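Local coordinates for deoxycytidylate deaminase (Cyanophage S-TIM5, PDB 4P9E), which catalyses the zinc-dependent hydrolytic deamination of dCMP to dUMP, a step that supplies the precursor for dTMP synthesis, at the interface of chains A and B. Coordinates in Å, arbitrary orientation; residue numbers count along the deposited sequence, not the author numbering. Chains: chain A/B, Deoxycytidylate deaminase.

The interface of chains A and B. Residues chain A 99, 123, 127, 130; chain B 52, 67.
B:Phe67 reaches from a loop of chain B to helix 123-130 of chain A, where its ring meets A:Val127. The two side chains approach from opposite directions. Methyl CG2 of A:Val127 sits over one face of the phenyl ring in a CH-pi contact, 3.4 Å from the centroid of the B:Phe67 ring and shifted toward the rim, nearest CZ and CE1. The second methyl, CG1, lies on the same face but out past the rim by CE1. A:Pro99, the first residue of helix 99-107, closes on the opposite face: its CB stands just beyond the CZ-CE1 rim, 3.6 Å from CZ of B:Phe67. The outer part of the ring is thus sandwiched, with A:Val127 on one face and A:Pro99 toward the other. In B:Phe67 the ring carbon CG stands anti to the backbone carbonyl carbon (chi1 -72°), and with that torsion the ring points at helix 123-130.

Flanking this pair are two looser contacts. One turn before A:Val127, the backbone carbonyl O of A:Asp123 is 4.2 Å from CZ of B:Phe67, a peripheral approach at the start of the helix. Toward the other end, the amide of A:Gln130 passes the CE1 corner of B:Phe52, with OE1 3.9 Å from CE1; its plane is 12° from that of the ring but displaced beyond it, a loose contact rather than a stack. The glutamine chain is extended beyond CG (chi2 -175°), carrying the amide out to that phenylalanine, which also comes from a loop.

Helix 123-130 therefore presents A:Val127 and A:Gln130 to two loop phenylalanines of chain B, while A:Pro99 adds the N-terminal end of a second helix. The patch is a small, largely apolar part of a two-fold interface within the deposited hexamer, repeated with the chains exchanged. Its centre lies about 13 Å from A:Glu72, the predicted proton donor; the structure alone does not show an effect on catalysis. With its hidden apolar surface and its two-fold repeat, the patch probably contributes to holding the subunits together.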
loop_
_atom_site.group_PDB
_atom_site.type_symbol
_atom_site.label_atom_id
_atom_site.label_comp_id
_atom_site.label_asym_id
_atom_site.label_seq_id
_atom_site.Cartn_x
_atom_site.Cartn_y
_atom_site.Cartn_z
ATOM N N PRO A 99 12.078 20.359 -19.568
ATOM C CA PRO A 99 11.000 19.682 -20.292
ATOM C C PRO A 99 10.865 18.182 -19.984
ATOM O O PRO A 99 9.736 17.702 -19.974
ATOM C CB PRO A 99 11.384 19.900 -21.761
ATOM C CG PRO A 99 12.120 21.169 -21.750
ATOM C CD PRO A 99 12.932 21.133 -20.491
ATOM N N ASP A 123 10.325 26.493 -21.019
ATOM C CA ASP A 123 9.454 25.594 -21.756
ATOM C C ASP A 123 8.758 24.591 -20.843
ATOM O O ASP A 123 7.587 24.285 -21.033
ATOM C CB ASP A 123 10.242 24.864 -22.842
ATOM C CG ASP A 123 10.834 25.808 -23.869
ATOM O OD1 ASP A 123 10.318 26.934 -24.012
ATOM O OD2 ASP A 123 11.817 25.427 -24.535
ATOM N N VAL A 127 4.471 23.985 -20.711
ATOM C CA VAL A 127 3.945 22.660 -20.967
ATOM C C VAL A 127 3.185 22.101 -19.773
ATOM O O VAL A 127 2.099 21.546 -19.934
ATOM C CB VAL A 127 5.028 21.705 -21.455
ATOM C CG1 VAL A 127 4.809 20.312 -20.895
ATOM C CG2 VAL A 127 5.008 21.686 -22.979
ATOM N N GLN A 130 -0.095 23.780 -20.070
ATOM C CA GLN A 130 -0.825 23.160 -21.169
ATOM C C GLN A 130 -1.488 21.890 -20.683
ATOM O O GLN A 130 -2.662 21.642 -20.962
ATOM C CB GLN A 130 0.123 22.794 -22.309
ATOM C CG GLN A 130 0.626 23.951 -23.150
ATOM C CD GLN A 130 1.462 23.462 -24.326
ATOM O OE1 GLN A 130 1.197 22.395 -24.886
ATOM N NE2 GLN A 130 2.487 24.233 -24.693
ATOM N N PHE B 52 -2.317 15.812 -24.141
ATOM C CA PHE B 52 -1.503 16.603 -25.048
ATOM C C PHE B 52 -2.255 16.755 -26.361
ATOM O O PHE B 52 -3.149 15.968 -26.660
ATOM C CB PHE B 52 -0.181 15.895 -25.307
ATOM C CG PHE B 52 0.919 16.800 -25.761
ATOM C CD1 PHE B 52 1.330 17.860 -24.978
ATOM C CD2 PHE B 52 1.563 16.577 -26.958
ATOM C CE1 PHE B 52 2.351 18.682 -25.390
ATOM C CE2 PHE B 52 2.584 17.398 -27.372
ATOM C CZ PHE B 52 2.978 18.452 -26.586
ATOM N N PHE B 67 8.522 16.270 -25.997
ATOM C CA PHE B 67 7.503 15.983 -24.991
ATOM C C PHE B 67 6.870 14.588 -25.039
ATOM O O PHE B 67 5.933 14.300 -24.300
ATOM C CB PHE B 67 6.467 17.108 -24.913
ATOM C CG PHE B 67 7.017 18.353 -24.275
ATOM C CD1 PHE B 67 7.108 18.457 -22.890
ATOM C CD2 PHE B 67 7.510 19.393 -25.055
ATOM C CE1 PHE B 67 7.650 19.591 -22.296
ATOM C CE2 PHE B 67 8.049 20.533 -24.464
ATOM C CZ PHE B 67 8.117 20.630 -23.082
#